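Local coordinates for protein esterase (uncultured bacterium FLS12, PDB 4RGY) that hydrolyses ester bonds as a low-temperature-active alkaline esterase, probably with a serine nucleophile on an alpha/beta-hydrolase scaffold, at residues Pro44-His50 against Asp119-Leu125; Ala144-Leu149 against Val257-Pro262. All blocks are in the same frame, centred on the assembly; numbering follows the deposited sequence.

Interaction 1 of 2, residues Pro44-His50 against Asp119-Leu125; sequences PTLFLLH and DTFVAGL
F47 and V122, L46 and F121, and L48 and A123 pair side by side on two neighbouring parallel strands, 45-49 and 120-125, in the central sheet of the alpha/beta-hydrolase fold. The register is held by backbone bonds, among them F47 N to F121 O at 2.9 Å and L49 N to A123 O at 2.8 Å. On the face that carries T45, F47 and L49, the F47 ring stands beside T120, whose CG2 lies 4.1 Å from F47 CE1; F121 O sits in the plane of this ring, at its edge. Further along, L49 CD1 leans across V122 and meets its CG2 at 3.8 Å. V122 offers this methyl because CG2 is anti to the backbone N, while CG1 takes the position between N and carbonyl carbon (chi1 63°). Helix 95-110 covers this side through L103 against F47 and I99 against L49.

The other face is covered by helix 247-260. Here L46 turns CG anti to its backbone N (chi1 169°), which carries CD1 over the second strand to a point 4.0 Å from both F121 CB and A123 CB. F121 swings its ring back toward the start of the first strand, where CE2 touches P44 CB. Beyond A123, G124 passes close to L49 and probably opens the nucleophile elbow that follows the strand. L125 ends the pairing: its N-H makes a weak bond to L49 O, and its CD1 rests 3.5 Å from that same oxygen, which also accepts the indole N-H of W59.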
ATOM      1  N   PRO A  44       1.750  24.035   6.012  1.00 16.10           N
ATOM      2  CA  PRO A  44       3.148  23.942   6.434  1.00 15.32           C
ATOM      3  C   PRO A  44       3.554  22.471   6.400  1.00 16.20           C
ATOM      4  O   PRO A  44       2.721  21.588   6.663  1.00 15.74           O
ATOM      5  CB  PRO A  44       3.115  24.468   7.870  1.00 17.45           C
ATOM      6  CG  PRO A  44       1.922  25.378   7.907  1.00 19.57           C
ATOM      7  CD  PRO A  44       0.915  24.734   7.004  1.00 18.54           C
ATOM      8  N   THR A  45       4.808  22.214   6.047  1.00 14.72           N
ATOM      9  CA  THR A  45       5.238  20.850   5.775  1.00 14.58           C
ATOM     10  C   THR A  45       6.527  20.501   6.490  1.00 14.57           C
ATOM     11  O   THR A  45       7.514  21.242   6.432  1.00 14.49           O
ATOM     12  CB  THR A  45       5.412  20.618   4.262  1.00 13.88           C
ATOM     13  OG1 THR A  45       4.147  20.823   3.619  1.00 15.88           O
ATOM     14  CG2 THR A  45       5.878  19.185   3.969  1.00 15.80           C
ATOM     15  N   LEU A  46       6.503  19.360   7.173  1.00 13.71           N
ATOM     16  CA  LEU A  46       7.716  18.784   7.739  1.00 14.16           C
ATOM     17  C   LEU A  46       8.211  17.652   6.845  1.00 13.12           C
ATOM     18  O   LEU A  46       7.490  16.682   6.602  1.00 13.46           O
ATOM     19  CB  LEU A  46       7.445  18.259   9.151  1.00 14.63           C
ATOM     20  CG  LEU A  46       8.521  17.388   9.800  1.00 12.04           C
ATOM     21  CD1 LEU A  46       9.763  18.217  10.101  1.00 13.64           C
ATOM     22  CD2 LEU A  46       7.996  16.726  11.075  1.00 14.51           C
ATOM     23  N   PHE A  47       9.436  17.790   6.359  1.00 12.22           N
ATOM     24  CA  PHE A  47      10.103  16.708   5.647  1.00 12.60           C
ATOM     25  C   PHE A  47      10.825  15.888   6.698  1.00 13.37           C
ATOM     26  O   PHE A  47      11.681  16.410   7.414  1.00 12.94           O
ATOM     27  CB  PHE A  47      11.060  17.269   4.591  1.00 12.95           C
ATOM     28  CG  PHE A  47      10.342  17.966   3.469  1.00 12.42           C
ATOM     29  CD1 PHE A  47       9.924  19.288   3.597  1.00 15.43           C
ATOM     30  CD2 PHE A  47      10.039  17.280   2.299  1.00 13.84           C
ATOM     31  CE1 PHE A  47       9.226  19.917   2.559  1.00 15.31           C
ATOM     32  CE2 PHE A  47       9.352  17.897   1.264  1.00 14.94           C
ATOM     33  CZ  PHE A  47       8.941  19.215   1.392  1.00 15.53           C
ATOM     34  N   LEU A  48      10.460  14.613   6.801  1.00 11.86           N
ATOM     35  CA  LEU A  48      10.869  13.768   7.923  1.00 10.95           C
ATOM     36  C   LEU A  48      11.669  12.598   7.376  1.00 12.00           C
ATOM     37  O   LEU A  48      11.137  11.720   6.685  1.00 12.01           O
ATOM     38  CB  LEU A  48       9.631  13.303   8.697  1.00 11.17           C
ATOM     39  CG  LEU A  48       9.841  12.507   9.987  1.00 11.85           C
ATOM     40  CD1 LEU A  48      10.708  13.257  11.001  1.00 13.08           C
ATOM     41  CD2 LEU A  48       8.492  12.162  10.606  1.00 11.89           C
ATOM     42  N   LEU A  49      12.971  12.633   7.659  1.00 11.60           N
ATOM     43  CA  LEU A  49      13.951  11.786   6.985  1.00 11.82           C
ATOM     44  C   LEU A  49      14.323  10.529   7.767  1.00  9.65           C
ATOM     45  O   LEU A  49      14.479  10.559   8.993  1.00 12.36           O
ATOM     46  CB  LEU A  49      15.196  12.602   6.687  1.00 12.35           C
ATOM     47  CG  LEU A  49      14.911  13.945   6.008  1.00 11.45           C
ATOM     48  CD1 LEU A  49      16.222  14.664   5.715  1.00 12.23           C
ATOM     49  CD2 LEU A  49      14.075  13.763   4.749  1.00 12.84           C
ATOM     50  N   HIS A  50      14.472   9.423   7.043  1.00 11.12           N
ATOM     51  CA  HIS A  50      14.776   8.130   7.669  1.00 12.34           C
ATOM     52  C   HIS A  50      16.256   7.924   7.961  1.00 11.39           C
ATOM     53  O   HIS A  50      17.110   8.694   7.529  1.00 12.25           O
ATOM     54  CB  HIS A  50      14.232   6.962   6.831  1.00 12.03           C
ATOM     55  CG  HIS A  50      14.899   6.778   5.496  1.00 11.27           C
ATOM     56  ND1 HIS A  50      16.213   6.372   5.358  1.00 11.29           N
ATOM     57  CD2 HIS A  50      14.421   6.930   4.237  1.00 12.86           C
ATOM     58  CE1 HIS A  50      16.509   6.276   4.070  1.00 11.79           C
ATOM     59  NE2 HIS A  50      15.439   6.617   3.370  1.00 12.98           N
ATOM     60  N   ASP A 119       7.126  28.212   6.448  1.00 18.35           N
ATOM     61  CA  ASP A 119       6.240  27.061   6.594  1.00 17.79           C
ATOM     62  C   ASP A 119       6.909  25.744   6.209  1.00 16.94           C
ATOM     63  O   ASP A 119       6.224  24.760   5.919  1.00 18.66           O
ATOM     64  CB  ASP A 119       4.985  27.256   5.740  1.00 18.85           C
ATOM     65  CG  ASP A 119       4.150  28.442   6.187  1.00 22.11           C
ATOM     66  OD1 ASP A 119       4.040  28.676   7.406  1.00 21.50           O
ATOM     67  OD2 ASP A 119       3.602  29.142   5.308  1.00 28.05           O
ATOM     68  N   THR A 120       8.240  25.722   6.207  1.00 15.55           N
ATOM     69  CA  THR A 120       8.981  24.541   5.753  1.00 16.63           C
ATOM     70  C   THR A 120       9.993  24.088   6.803  1.00 17.39           C
ATOM     71  O   THR A 120      10.831  24.877   7.241  1.00 16.86           O
ATOM     72  CB  THR A 120       9.704  24.812   4.421  1.00 17.76           C
ATOM     73  OG1 THR A 120       8.750  25.235   3.435  1.00 18.18           O
ATOM     74  CG2 THR A 120      10.417  23.567   3.928  1.00 17.93           C
ATOM     75  N   PHE A 121       9.919  22.815   7.200  1.00 14.34           N
ATOM     76  CA  PHE A 121      10.782  22.295   8.258  1.00 15.25           C
ATOM     77  C   PHE A 121      11.361  20.949   7.845  1.00 14.00           C
ATOM     78  O   PHE A 121      10.790  20.253   7.005  1.00 14.64           O
ATOM     79  CB  PHE A 121      10.013  22.133   9.574  1.00 15.57           C
ATOM     80  CG  PHE A 121       8.947  23.168   9.790  1.00 14.44           C
ATOM     81  CD1 PHE A 121       9.275  24.433  10.248  1.00 16.30           C
ATOM     82  CD2 PHE A 121       7.615  22.876   9.537  1.00 15.81           C
ATOM     83  CE1 PHE A 121       8.293  25.391  10.444  1.00 17.84           C
ATOM     84  CE2 PHE A 121       6.632  23.828   9.729  1.00 16.90           C
ATOM     85  CZ  PHE A 121       6.968  25.087  10.188  1.00 18.20           C
ATOM     86  N   VAL A 122      12.504  20.586   8.421  1.00 12.95           N
ATOM     87  CA  VAL A 122      13.087  19.273   8.152  1.00 14.00           C
ATOM     88  C   VAL A 122      13.646  18.669   9.435  1.00 14.90           C
ATOM     89  O   VAL A 122      14.185  19.388  10.287  1.00 13.55           O
ATOM     90  CB  VAL A 122      14.157  19.337   7.032  1.00 12.87           C
ATOM     91  CG1 VAL A 122      15.348  20.214   7.440  1.00 12.93           C
ATOM     92  CG2 VAL A 122      14.623  17.941   6.643  1.00 14.80           C
ATOM     93  N   ALA A 123      13.494  17.357   9.589  1.00 13.09           N
ATOM     94  CA  ALA A 123      14.004  16.629  10.752  1.00 13.96           C
ATOM     95  C   ALA A 123      14.338  15.205  10.341  1.00 13.00           C
ATOM     96  O   ALA A 123      13.753  14.676   9.387  1.00 12.84           O
ATOM     97  CB  ALA A 123      12.998  16.630  11.889  1.00 14.28           C
ATOM     98  N   GLY A 124      15.258  14.563  11.050  1.00 12.81           N
ATOM     99  CA  GLY A 124      15.574  13.185  10.727  1.00 11.98           C
ATOM    100  C   GLY A 124      16.371  12.537  11.832  1.00 13.24           C
ATOM    101  O   GLY A 124      16.981  13.232  12.651  1.00 13.75           O
ATOM    102  N   LEU A 125      16.366  11.204  11.851  1.00 11.99           N
ATOM    103  CA  LEU A 125      17.200  10.446  12.775  1.00 14.41           C
ATOM    104  C   LEU A 125      18.408   9.861  12.043  1.00 12.74           C
ATOM    105  O   LEU A 125      18.347   9.629  10.829  1.00 12.45           O
ATOM    106  CB  LEU A 125      16.395   9.374  13.527  1.00 13.73           C
ATOM    107  CG  LEU A 125      15.934   8.057  12.868  1.00 13.89           C
ATOM    108  CD1 LEU A 125      15.243   8.271  11.525  1.00 13.37           C
ATOM    109  CD2 LEU A 125      17.065   7.023  12.750  1.00 13.81           C
TER

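Interaction 2 of 2, residues Ala144-Leu149 against Val257-Pro262; sequences AAAASL and VLAWLP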
ATOM      1  N   ALA A 144      12.740  26.934   7.728  1.00 15.20           N
ATOM      2  CA  ALA A 144      12.588  27.717   8.946  1.00 14.22           C
ATOM      3  C   ALA A 144      13.235  27.004  10.128  1.00 17.86           C
ATOM      4  O   ALA A 144      13.560  27.636  11.137  1.00 15.73           O
ATOM      5  CB  ALA A 144      11.119  27.958   9.221  1.00 17.52           C
ATOM      6  N   ALA A 145      13.401  25.688  10.011  1.00 16.42           N
ATOM      7  CA  ALA A 145      13.916  24.880  11.114  1.00 16.24           C
ATOM      8  C   ALA A 145      14.447  23.552  10.596  1.00 15.14           C
ATOM      9  O   ALA A 145      13.916  23.004   9.622  1.00 15.36           O
ATOM     10  CB  ALA A 145      12.835  24.639  12.150  1.00 15.78           C
ATOM     11  N   ALA A 146      15.500  23.058  11.240  1.00 13.22           N
ATOM     12  CA  ALA A 146      16.131  21.781  10.910  1.00 14.95           C
ATOM     13  C   ALA A 146      16.506  21.092  12.217  1.00 13.95           C
ATOM     14  O   ALA A 146      17.086  21.718  13.114  1.00 14.52           O
ATOM     15  CB  ALA A 146      17.369  21.987  10.030  1.00 14.32           C
ATOM     16  N   ALA A 147      16.196  19.803  12.328  1.00 13.88           N
ATOM     17  CA  ALA A 147      16.378  19.067  13.574  1.00 13.10           C
ATOM     18  C   ALA A 147      17.036  17.720  13.345  1.00 12.40           C
ATOM     19  O   ALA A 147      16.636  16.964  12.437  1.00 13.65           O
ATOM     20  CB  ALA A 147      15.036  18.863  14.258  1.00 13.78           C
ATOM     21  N   SER A 148      18.042  17.416  14.161  1.00 13.97           N
ATOM     22  CA  SER A 148      18.708  16.122  14.113  1.00 11.18           C
ATOM     23  C   SER A 148      18.469  15.305  15.374  1.00 12.35           C
ATOM     24  O   SER A 148      18.675  15.791  16.492  1.00 12.87           O
ATOM     25  CB  SER A 148      20.209  16.309  13.905  1.00 12.21           C
ATOM     26  OG  SER A 148      20.916  15.086  14.090  1.00 13.16           O
ATOM     27  N   LEU A 149      18.037  14.057  15.191  1.00 13.34           N
ATOM     28  CA  LEU A 149      17.821  13.132  16.302  1.00 12.23           C
ATOM     29  C   LEU A 149      18.833  12.003  16.203  1.00 12.98           C
ATOM     30  O   LEU A 149      18.831  11.257  15.220  1.00 12.93           O
ATOM     31  CB  LEU A 149      16.397  12.562  16.279  1.00 14.53           C
ATOM     32  CG  LEU A 149      15.237  13.545  16.446  1.00 12.70           C
ATOM     33  CD1 LEU A 149      14.922  14.237  15.122  1.00 16.33           C
ATOM     34  CD2 LEU A 149      13.996  12.822  16.951  1.00 16.78           C
ATOM     35  N   VAL A 257      10.481  17.711  19.322  1.00 14.00           N
ATOM     36  CA  VAL A 257      10.813  18.457  18.118  1.00 14.79           C
ATOM     37  C   VAL A 257       9.575  19.147  17.545  1.00 14.58           C
ATOM     38  O   VAL A 257       9.637  20.312  17.152  1.00 15.29           O
ATOM     39  CB  VAL A 257      11.460  17.556  17.055  1.00 13.87           C
ATOM     40  CG1 VAL A 257      11.529  18.272  15.708  1.00 15.38           C
ATOM     41  CG2 VAL A 257      12.856  17.128  17.512  1.00 15.73           C
ATOM     42  N   LEU A 258       8.449  18.433  17.502  1.00 14.25           N
ATOM     43  CA  LEU A 258       7.214  19.015  16.988  1.00 14.81           C
ATOM     44  C   LEU A 258       6.787  20.256  17.783  1.00 14.27           C
ATOM     45  O   LEU A 258       6.382  21.253  17.198  1.00 17.24           O
ATOM     46  CB  LEU A 258       6.093  17.972  16.954  1.00 15.22           C
ATOM     47  CG  LEU A 258       6.234  16.867  15.899  1.00 13.82           C
ATOM     48  CD1 LEU A 258       5.196  15.795  16.145  1.00 16.22           C
ATOM     49  CD2 LEU A 258       6.106  17.417  14.484  1.00 15.15           C
ATOM     50  N   ALA A 259       6.897  20.195  19.106  1.00 15.27           N
ATOM     51  CA  ALA A 259       6.523  21.329  19.955  1.00 16.32           C
ATOM     52  C   ALA A 259       7.443  22.523  19.747  1.00 18.15           C
ATOM     53  O   ALA A 259       7.047  23.678  19.948  1.00 19.97           O
ATOM     54  CB  ALA A 259       6.523  20.916  21.418  1.00 17.59           C
ATOM     55  N   TRP A 260       8.673  22.229  19.350  1.00 17.01           N
ATOM     56  CA  TRP A 260       9.725  23.216  19.171  1.00 17.50           C
ATOM     57  C   TRP A 260       9.660  23.924  17.817  1.00 16.82           C
ATOM     58  O   TRP A 260      10.204  25.017  17.656  1.00 18.57           O
ATOM     59  CB  TRP A 260      11.071  22.515  19.370  1.00 16.42           C
ATOM     60  CG  TRP A 260      12.308  23.220  18.863  1.00 16.85           C
ATOM     61  CD1 TRP A 260      13.125  24.066  19.565  1.00 19.37           C
ATOM     62  CD2 TRP A 260      12.892  23.087  17.565  1.00 15.24           C
ATOM     63  NE1 TRP A 260      14.173  24.478  18.772  1.00 17.53           N
ATOM     64  CE2 TRP A 260      14.058  23.885  17.541  1.00 16.77           C
ATOM     65  CE3 TRP A 260      12.550  22.362  16.419  1.00 16.03           C
ATOM     66  CZ2 TRP A 260      14.864  23.993  16.410  1.00 17.02           C
ATOM     67  CZ3 TRP A 260      13.350  22.469  15.301  1.00 17.56           C
ATOM     68  CH2 TRP A 260      14.496  23.277  15.302  1.00 17.29           C
ATOM     69  N   LEU A 261       8.996  23.311  16.837  1.00 15.69           N
ATOM     70  CA  LEU A 261       8.924  23.904  15.503  1.00 16.59           C
ATOM     71  C   LEU A 261       8.325  25.304  15.555  1.00 19.17           C
ATOM     72  O   LEU A 261       7.351  25.537  16.265  1.00 18.31           O
ATOM     73  CB  LEU A 261       8.093  23.037  14.557  1.00 17.95           C
ATOM     74  CG  LEU A 261       8.636  21.666  14.144  1.00 15.17           C
ATOM     75  CD1 LEU A 261       7.640  20.975  13.219  1.00 16.82           C
ATOM     76  CD2 LEU A 261      10.011  21.776  13.488  1.00 17.40           C
ATOM     77  N   PRO A 262       8.911  26.246  14.806  1.00 17.22           N
ATOM     78  CA  PRO A 262       8.343  27.599  14.743  1.00 19.23           C
ATOM     79  C   PRO A 262       7.161  27.640  13.774  1.00 18.68           C
ATOM     80  O   PRO A 262       7.213  28.256  12.705  1.00 20.24           O
ATOM     81  CB  PRO A 262       9.513  28.435  14.230  1.00 18.71           C
ATOM     82  CG  PRO A 262      10.298  27.482  13.372  1.00 16.84           C
ATOM     83  CD  PRO A 262      10.177  26.138  14.059  1.00 18.52           C
TER
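W260 packs its six-membered ring against the methyls of A145 and A147 and the backbone oxygen of A146, joining the C-terminal end of helix 247-260 to strand 145-149 of the alpha/beta-hydrolase sheet. Its CB rises from the last helical turn, and CG lies anti to the backbone N (chi1 163°), which directs the indole toward the strand. V257 O from the preceding turn lies in the ring plane at its edge, 3.6 Å from W260 CE3. The far carbons do the touching. CZ3 comes between two methyls, at 3.9 Å from A145 CB and 4.1 Å from A147 CB, and the neighbouring CH2 reaches A146 O at 3.7 Å as well as A145 CB. All three approaches are oblique to the ring.

The methyls of A145 and A147 point toward the helix end. V257, one turn before W260, sends CG1 to A147 CB at 3.8 Å, while its CG2 is directed to L149 CD1. On leaving the helix the chain turns at L261, whose CD2 reaches back to A145, and P262 then lays its ring beside the same alanine, with CD 3.6 Å from A145 CB. A145 is thus touched by three successive residues, W260, L261 and P262, in a contact made by apolar groups together with two backbone oxygens, A146 O at W260 and A144 O at P262.

The strand lies between 120-125 and 207-213 in the sheet. K207 on the latter makes a cation-pi contact with the indole, its NZ is hydrogen-bonded to W260 O, and the Y209 ring meets that of W260 at about 60°. On strand 120-125 F121 touches L261, so that the helix end and the residues after it lie across three adjacent strands.

Overall arrangement
Both interactions are buried and their centres lie about 8 Å apart, yet their chemistry differs. Interaction 1 joins two strands within the sheet, so regular backbone hydrogen bonding dominates and side chains pack on both faces. Interaction 2 lays a helix end and the residues after it on one face, through apolar contacts, and lies farther from the chain centre. Strands 120-125 and 145-149 are neighbours, linked by probable bonds from A144 N to T120 O and from L149 N to G124 O. Helix 247-260 serves both contacts: I254 and L258 cover L48 and L46, while W260 packs on A145 and A147 and V257 on A147.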